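Local structure of ABC transporter, periplasmic substrate-binding protein (Thermotoga maritima, 2HPG) at residues E56-Q61 with V68-D73; K297-Y302 with G306-L311. The protein probably captures a small solute in the periplasm and delivers it to the membrane subunits of a tripartite ATP-independent (TRAP) transporter. All coordinates share one frame; numbering follows the deposited sequence.

Contact 1: E56-Q61 with V68-D73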
ATOM      1  N   GLU A  56       2.811  17.916   4.569  1.00 53.14           N
ATOM      2  CA  GLU A  56       2.608  17.291   5.874  1.00 53.04           C
ATOM      3  C   GLU A  56       3.867  16.501   6.220  1.00 52.31           C
ATOM      4  O   GLU A  56       4.315  15.643   5.439  1.00 52.56           O
ATOM      5  CB  GLU A  56       1.412  16.334   5.864  1.00 53.13           C
ATOM      6  CG  GLU A  56       0.096  16.940   5.425  1.00 53.48           C
ATOM      7  CD  GLU A  56      -1.080  16.015   5.701  1.00 53.84           C
ATOM      8  OE1 GLU A  56      -1.311  15.669   6.890  1.00 54.46           O
ATOM      9  OE2 GLU A  56      -1.775  15.638   4.729  1.00 54.60           O
ATOM     10  N   ASP A  57       4.435  16.790   7.385  1.00 51.23           N
ATOM     11  CA  ASP A  57       5.600  16.068   7.859  1.00 50.27           C
ATOM     12  C   ASP A  57       5.131  15.013   8.864  1.00 49.55           C
ATOM     13  O   ASP A  57       5.371  15.116  10.069  1.00 49.20           O
ATOM     14  CB  ASP A  57       6.613  17.042   8.466  1.00 50.81           C
ATOM     15  CG  ASP A  57       8.055  16.579   8.274  1.00 52.34           C
ATOM     16  OD1 ASP A  57       8.315  15.343   8.298  1.00 52.65           O
ATOM     17  OD2 ASP A  57       8.926  17.467   8.090  1.00 54.92           O
ATOM     18  N   ILE A  58       4.458  13.989   8.336  1.00 48.54           N
ATOM     19  CA  ILE A  58       3.768  12.990   9.164  1.00 47.77           C
ATOM     20  C   ILE A  58       4.718  12.219  10.094  1.00 46.92           C
ATOM     21  O   ILE A  58       4.359  11.900  11.222  1.00 46.96           O
ATOM     22  CB  ILE A  58       2.904  12.008   8.297  1.00 47.68           C
ATOM     23  CG1 ILE A  58       3.773  11.076   7.436  1.00 47.88           C
ATOM     24  CG2 ILE A  58       1.915  12.792   7.423  1.00 47.22           C
ATOM     25  CD1 ILE A  58       2.975  10.074   6.607  1.00 47.64           C
ATOM     26  N   ILE A  59       5.928  11.941   9.627  1.00 46.16           N
ATOM     27  CA  ILE A  59       6.908  11.206  10.427  1.00 46.00           C
ATOM     28  C   ILE A  59       7.434  12.058  11.573  1.00 45.47           C
ATOM     29  O   ILE A  59       7.657  11.555  12.665  1.00 45.10           O
ATOM     30  CB  ILE A  59       8.104  10.705   9.555  1.00 45.97           C
ATOM     31  CG1 ILE A  59       7.608   9.742   8.470  1.00 45.85           C
ATOM     32  CG2 ILE A  59       9.190  10.040  10.421  1.00 46.05           C
ATOM     33  CD1 ILE A  59       6.786   8.580   8.998  1.00 44.88           C
ATOM     34  N   GLU A  60       7.626  13.349  11.325  1.00 45.36           N
ATOM     35  CA  GLU A  60       8.154  14.245  12.351  1.00 44.87           C
ATOM     36  C   GLU A  60       7.196  14.343  13.555  1.00 44.11           C
ATOM     37  O   GLU A  60       7.640  14.480  14.688  1.00 43.81           O
ATOM     38  CB  GLU A  60       8.481  15.626  11.754  1.00 45.36           C
ATOM     39  CG  GLU A  60       9.445  16.503  12.596  1.00 46.86           C
ATOM     40  CD  GLU A  60      10.852  15.891  12.813  1.00 50.50           C
ATOM     41  OE1 GLU A  60      11.037  15.128  13.797  1.00 52.59           O
ATOM     42  OE2 GLU A  60      11.781  16.200  12.022  1.00 52.82           O
ATOM     43  N   GLN A  61       5.893  14.229  13.303  1.00 43.25           N
ATOM     44  CA  GLN A  61       4.886  14.185  14.364  1.00 42.57           C
ATOM     45  C   GLN A  61       4.999  12.910  15.193  1.00 41.89           C
ATOM     46  O   GLN A  61       4.981  12.956  16.421  1.00 41.69           O
ATOM     47  CB  GLN A  61       3.486  14.273  13.760  1.00 42.63           C
ATOM     48  CG  GLN A  61       3.231  15.574  13.043  1.00 42.71           C
ATOM     49  CD  GLN A  61       1.931  15.603  12.278  1.00 42.29           C
ATOM     50  OE1 GLN A  61       1.929  15.803  11.065  1.00 43.25           O
ATOM     51  NE2 GLN A  61       0.816  15.426  12.979  1.00 42.31           N
ATOM     52  N   VAL A  68      -0.851  10.561  17.413  1.00 22.90           N
ATOM     53  CA  VAL A  68      -1.260  10.518  16.023  1.00 21.87           C
ATOM     54  C   VAL A  68      -0.772   9.226  15.350  1.00 21.17           C
ATOM     55  O   VAL A  68       0.236   8.639  15.751  1.00 20.09           O
ATOM     56  CB  VAL A  68      -0.747  11.768  15.265  1.00 22.57           C
ATOM     57  CG1 VAL A  68       0.744  11.673  15.027  1.00 21.34           C
ATOM     58  CG2 VAL A  68      -1.485  11.924  13.949  1.00 23.81           C
ATOM     59  N   GLY A  69      -1.521   8.782  14.341  1.00 20.58           N
ATOM     60  CA  GLY A  69      -1.125   7.655  13.526  1.00 20.12           C
ATOM     61  C   GLY A  69      -1.369   7.921  12.067  1.00 20.01           C
ATOM     62  O   GLY A  69      -2.098   8.857  11.714  1.00 19.15           O
ATOM     63  N   TRP A  70      -0.748   7.112  11.211  1.00 20.00           N
ATOM     64  CA  TRP A  70      -0.937   7.247   9.775  1.00 20.70           C
ATOM     65  C   TRP A  70      -0.979   5.899   9.076  1.00 19.65           C
ATOM     66  O   TRP A  70      -0.257   4.951   9.438  1.00 18.99           O
ATOM     67  CB  TRP A  70       0.178   8.089   9.135  1.00 22.11           C
ATOM     68  CG  TRP A  70       0.402   9.384   9.798  1.00 24.42           C
ATOM     69  CD1 TRP A  70       1.371   9.684  10.717  1.00 25.25           C
ATOM     70  CD2 TRP A  70      -0.360  10.582   9.609  1.00 25.15           C
ATOM     71  NE1 TRP A  70       1.247  10.993  11.123  1.00 25.95           N
ATOM     72  CE2 TRP A  70       0.192  11.566  10.456  1.00 25.67           C
ATOM     73  CE3 TRP A  70      -1.463  10.910   8.822  1.00 25.04           C
ATOM     74  CZ2 TRP A  70      -0.313  12.868  10.517  1.00 26.47           C
ATOM     75  CZ3 TRP A  70      -1.973  12.209   8.886  1.00 25.07           C
ATOM     76  CH2 TRP A  70      -1.399  13.167   9.729  1.00 25.17           C
ATOM     77  N   ASN A  71      -1.835   5.848   8.062  1.00 18.54           N
ATOM     78  CA  ASN A  71      -1.839   4.814   7.051  1.00 17.91           C
ATOM     79  C   ASN A  71      -0.779   5.202   6.043  1.00 18.03           C
ATOM     80  O   ASN A  71      -0.999   6.112   5.250  1.00 18.46           O
ATOM     81  CB  ASN A  71      -3.225   4.771   6.395  1.00 17.61           C
ATOM     82  CG  ASN A  71      -3.293   3.865   5.166  1.00 17.64           C
ATOM     83  OD1 ASN A  71      -3.037   2.674   5.256  1.00 13.73           O
ATOM     84  ND2 ASN A  71      -3.714   4.426   4.028  1.00 17.35           N
ATOM     85  N   THR A  72       0.377   4.551   6.080  1.00 17.76           N
ATOM     86  CA  THR A  72       1.461   4.894   5.149  1.00 17.65           C
ATOM     87  C   THR A  72       1.911   3.623   4.402  1.00 18.05           C
ATOM     88  O   THR A  72       1.120   2.702   4.242  1.00 16.81           O
ATOM     89  CB  THR A  72       2.606   5.594   5.907  1.00 17.46           C
ATOM     90  OG1 THR A  72       3.604   6.044   4.984  1.00 17.88           O
ATOM     91  CG2 THR A  72       3.218   4.676   6.931  1.00 16.60           C
ATOM     92  N   ASP A  73       3.158   3.570   3.923  1.00 18.59           N
ATOM     93  CA  ASP A  73       3.663   2.359   3.269  1.00 18.97           C
ATOM     94  C   ASP A  73       5.179   2.207   3.422  1.00 19.39           C
ATOM     95  O   ASP A  73       5.834   3.091   3.979  1.00 18.81           O
ATOM     96  CB  ASP A  73       3.246   2.349   1.809  1.00 19.29           C
ATOM     97  CG  ASP A  73       3.798   3.519   1.036  1.00 20.32           C
ATOM     98  OD1 ASP A  73       4.917   3.996   1.335  1.00 20.74           O
ATOM     99  OD2 ASP A  73       3.110   3.941   0.097  1.00 22.38           O
TER
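Trp70, on strand 68-73, lays its indole against Ile58 in the first turn of helix 58-64, an apolar helix-on-sheet contact between a helix and the strand that directly follows it. The strand runs parallel to strand 9-14 and antiparallel to strand 218-234, within the mixed sheet of this periplasmic binding protein fold.

Ile58 packs over one ring face. Its CB stands 3.5 Å from the centroid of the five-membered ring of Trp70 and only 13° off the normal, a CH-pi contact, while Ile58 CG2 lies 3.7 Å from Trp70 CE2 and reaches toward the benzo ring. With CG1 wedged between backbone N and carbonyl carbon (chi1 69°), CD1 is carried on past the pyrrole toward Thr72. The other face is met by Val68 CG2, from two residues earlier on the same strand, so the indole is sandwiched. Gln61 arrives at the ring edge, its amide turned 83° from the indole plane and its NE2 in that plane, 3.7 Å from Trp70 CZ2. Gln61 CB also touches Val68 CG1 at 4.0 Å. At the far end of the benzo ring, Glu56 OE1 approaches Trp70 CH2 to 3.8 Å, the carboxylate steeply inclined to the ring. The other carboxylate oxygen, OE2, is hydrogen-bonded to His15, whose imidazole also meets the indole.

The joint is therefore apolar over both indole faces, with the Gln61 amide at the edge and the Glu56 carboxylate approaching obliquely, probably steadied there by its bond to His15.

Contact 2: K297-Y302 with G306-L311; sequences KAKQAY and GLENAL
Tyr302 and Leu311 are brought together by different first torsions: the ring leaves helix 291-305 with CG anti to the carbonyl carbon (chi1 -71°), whereas Leu311 CG stands anti to the backbone N (chi1 174°) and sends CD2 to 3.7 Å from Tyr302 CE1. The two helices they belong to are joined by a Schellman motif, with Gly306 as the C-prime residue at positive phi. Leu307 N closes it with a nearly straight bond of 2.8 Å to Tyr302 O, its N-H...O angle 176°; Gly306 N adds a weak bond to the same oxygen. The chain then turns directly into helix 308-318, for which Leu307 is the N-cap residue.

Beyond the backbone bonds, Glu308, bent at chi2, folds back toward the preceding helix. Its OE2 forms a long, weak salt bridge with Lys299 NZ at 3.4 Å, and the lysine also makes a cation-pi contact with Phe95. Phe92 packs on both Tyr302 and Leu311, tying the corner to helix 92-95, and Tyr302 OH is hydrogen-bonded to Ala90 O. The second carboxylate oxygen, Glu308 OE1, is buried without a polar partner in the model and sits 3.1 Å from Tyr302 CB.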
ATOM      1  N   LYS A 297      12.578  -8.072 -15.552  1.00 28.50           N
ATOM      2  CA  LYS A 297      12.927  -6.657 -15.587  1.00 28.71           C
ATOM      3  C   LYS A 297      12.890  -6.027 -14.189  1.00 28.36           C
ATOM      4  O   LYS A 297      13.721  -5.192 -13.880  1.00 28.50           O
ATOM      5  CB  LYS A 297      11.984  -5.877 -16.506  1.00 28.73           C
ATOM      6  CG  LYS A 297      12.158  -6.140 -17.970  1.00 29.82           C
ATOM      7  CD  LYS A 297      13.410  -5.499 -18.508  1.00 31.51           C
ATOM      8  CE  LYS A 297      13.473  -5.638 -20.017  1.00 33.34           C
ATOM      9  NZ  LYS A 297      14.879  -5.623 -20.535  1.00 35.15           N
ATOM     10  N   ALA A 298      11.935  -6.438 -13.357  1.00 28.35           N
ATOM     11  CA  ALA A 298      11.771  -5.874 -12.012  1.00 28.74           C
ATOM     12  C   ALA A 298      13.019  -6.009 -11.123  1.00 29.19           C
ATOM     13  O   ALA A 298      13.311  -5.113 -10.325  1.00 29.26           O
ATOM     14  CB  ALA A 298      10.556  -6.495 -11.312  1.00 27.85           C
ATOM     15  N   LYS A 299      13.749  -7.115 -11.269  1.00 30.04           N
ATOM     16  CA  LYS A 299      14.965  -7.380 -10.476  1.00 30.35           C
ATOM     17  C   LYS A 299      15.957  -6.222 -10.496  1.00 30.30           C
ATOM     18  O   LYS A 299      16.629  -5.967  -9.506  1.00 31.00           O
ATOM     19  CB  LYS A 299      15.662  -8.675 -10.936  1.00 31.01           C
ATOM     20  CG  LYS A 299      14.838  -9.964 -10.706  1.00 33.28           C
ATOM     21  CD  LYS A 299      14.694 -10.327  -9.205  1.00 35.54           C
ATOM     22  CE  LYS A 299      14.283 -11.802  -8.992  1.00 35.21           C
ATOM     23  NZ  LYS A 299      14.765 -12.369  -7.681  1.00 36.50           N
ATOM     24  N   GLN A 300      16.040  -5.499 -11.604  1.00 30.54           N
ATOM     25  CA  GLN A 300      16.960  -4.362 -11.702  1.00 30.18           C
ATOM     26  C   GLN A 300      16.611  -3.179 -10.763  1.00 29.96           C
ATOM     27  O   GLN A 300      17.484  -2.387 -10.407  1.00 30.04           O
ATOM     28  CB  GLN A 300      17.040  -3.876 -13.153  1.00 30.30           C
ATOM     29  CG  GLN A 300      18.193  -2.896 -13.450  1.00 31.74           C
ATOM     30  CD  GLN A 300      19.573  -3.472 -13.115  1.00 34.10           C
ATOM     31  OE1 GLN A 300      19.878  -4.621 -13.443  1.00 35.85           O
ATOM     32  NE2 GLN A 300      20.402  -2.675 -12.451  1.00 34.47           N
ATOM     33  N   ALA A 301      15.343  -3.036 -10.389  1.00 29.79           N
ATOM     34  CA  ALA A 301      14.959  -2.041  -9.389  1.00 29.57           C
ATOM     35  C   ALA A 301      15.495  -2.443  -8.013  1.00 29.34           C
ATOM     36  O   ALA A 301      15.969  -1.603  -7.257  1.00 29.87           O
ATOM     37  CB  ALA A 301      13.438  -1.877  -9.350  1.00 29.69           C
ATOM     38  N   TYR A 302      15.437  -3.730  -7.701  1.00 28.86           N
ATOM     39  CA  TYR A 302      15.966  -4.233  -6.438  1.00 29.09           C
ATOM     40  C   TYR A 302      17.473  -3.924  -6.343  1.00 30.14           C
ATOM     41  O   TYR A 302      17.964  -3.446  -5.306  1.00 30.86           O
ATOM     42  CB  TYR A 302      15.706  -5.728  -6.286  1.00 27.29           C
ATOM     43  CG  TYR A 302      14.251  -6.091  -6.048  1.00 26.67           C
ATOM     44  CD1 TYR A 302      13.815  -6.540  -4.814  1.00 24.70           C
ATOM     45  CD2 TYR A 302      13.308  -5.987  -7.068  1.00 26.32           C
ATOM     46  CE1 TYR A 302      12.474  -6.875  -4.595  1.00 25.20           C
ATOM     47  CE2 TYR A 302      11.974  -6.314  -6.854  1.00 24.64           C
ATOM     48  CZ  TYR A 302      11.563  -6.745  -5.617  1.00 24.09           C
ATOM     49  OH  TYR A 302      10.240  -7.070  -5.419  1.00 23.66           O
ATOM     50  N   GLY A 306      19.450  -1.267  -3.884  1.00 31.61           N
ATOM     51  CA  GLY A 306      20.197  -2.006  -2.869  1.00 31.60           C
ATOM     52  C   GLY A 306      19.335  -2.841  -1.945  1.00 32.02           C
ATOM     53  O   GLY A 306      19.635  -2.954  -0.747  1.00 32.35           O
ATOM     54  N   LEU A 307      18.287  -3.454  -2.498  1.00 31.63           N
ATOM     55  CA  LEU A 307      17.289  -4.194  -1.713  1.00 31.99           C
ATOM     56  C   LEU A 307      17.168  -5.673  -2.066  1.00 32.11           C
ATOM     57  O   LEU A 307      16.301  -6.368  -1.537  1.00 32.45           O
ATOM     58  CB  LEU A 307      15.915  -3.524  -1.852  1.00 31.20           C
ATOM     59  CG  LEU A 307      15.883  -2.066  -1.392  1.00 30.66           C
ATOM     60  CD1 LEU A 307      14.583  -1.378  -1.774  1.00 28.38           C
ATOM     61  CD2 LEU A 307      16.124  -2.004   0.105  1.00 28.72           C
ATOM     62  N   GLU A 308      18.045  -6.173  -2.929  1.00 33.56           N
ATOM     63  CA  GLU A 308      18.001  -7.591  -3.319  1.00 33.67           C
ATOM     64  C   GLU A 308      18.381  -8.507  -2.138  1.00 33.59           C
ATOM     65  O   GLU A 308      17.720  -9.520  -1.885  1.00 32.88           O
ATOM     66  CB  GLU A 308      18.886  -7.817  -4.555  1.00 34.41           C
ATOM     67  CG  GLU A 308      18.772  -9.207  -5.211  1.00 35.72           C
ATOM     68  CD  GLU A 308      17.371  -9.571  -5.743  1.00 39.81           C
ATOM     69  OE1 GLU A 308      16.621  -8.686  -6.227  1.00 39.80           O
ATOM     70  OE2 GLU A 308      17.040 -10.781  -5.697  1.00 43.30           O
ATOM     71  N   ASN A 309      19.406  -8.123  -1.379  1.00 34.25           N
ATOM     72  CA  ASN A 309      19.736  -8.858  -0.146  1.00 34.55           C
ATOM     73  C   ASN A 309      18.551  -8.913   0.798  1.00 34.25           C
ATOM     74  O   ASN A 309      18.253  -9.974   1.375  1.00 34.74           O
ATOM     75  CB  ASN A 309      20.957  -8.246   0.570  1.00 35.59           C
ATOM     76  CG  ASN A 309      22.283  -8.813   0.066  1.00 37.67           C
ATOM     77  OD1 ASN A 309      22.348  -9.958  -0.389  1.00 41.59           O
ATOM     78  ND2 ASN A 309      23.346  -8.015   0.161  1.00 40.11           N
ATOM     79  N   ALA A 310      17.853  -7.782   0.933  1.00 34.16           N
ATOM     80  CA  ALA A 310      16.653  -7.708   1.779  1.00 33.44           C
ATOM     81  C   ALA A 310      15.596  -8.717   1.373  1.00 32.74           C
ATOM     82  O   ALA A 310      15.014  -9.371   2.221  1.00 31.81           O
ATOM     83  CB  ALA A 310      16.064  -6.284   1.753  1.00 33.50           C
ATOM     84  N   LEU A 311      15.331  -8.821   0.072  1.00 32.91           N
ATOM     85  CA  LEU A 311      14.346  -9.789  -0.464  1.00 33.20           C
ATOM     86  C   LEU A 311      14.756 -11.232  -0.150  1.00 33.15           C
ATOM     87  O   LEU A 311      13.984 -12.030   0.394  1.00 33.06           O
ATOM     88  CB  LEU A 311      14.211  -9.603  -1.985  1.00 33.11           C
ATOM     89  CG  LEU A 311      13.342 -10.608  -2.760  1.00 33.10           C
ATOM     90  CD1 LEU A 311      11.882 -10.464  -2.386  1.00 32.92           C
ATOM     91  CD2 LEU A 311      13.529 -10.443  -4.256  1.00 32.91           C
TER

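Both contacts are partly buried and join elements that are neighbours in sequence, but they belong to different parts of the fold. Contact 1 sets a helix against a strand of the main sheet, whereas contact 2 folds two consecutive helices near the C-terminus around a corner. They share no helix or strand; their centres are 26 Å apart and their nearest atoms about 11 Å. Each buries about 300 Å² and centres on one aromatic residue. In 56-61 with 68-73 the indole is enclosed by aliphatic groups, with an amide at its edge and a carboxylate near its benzo end; in 297-302 with 306-311 main-chain hydrogen bonds set the turn, and a weak salt bridge supplements modest apolar packing.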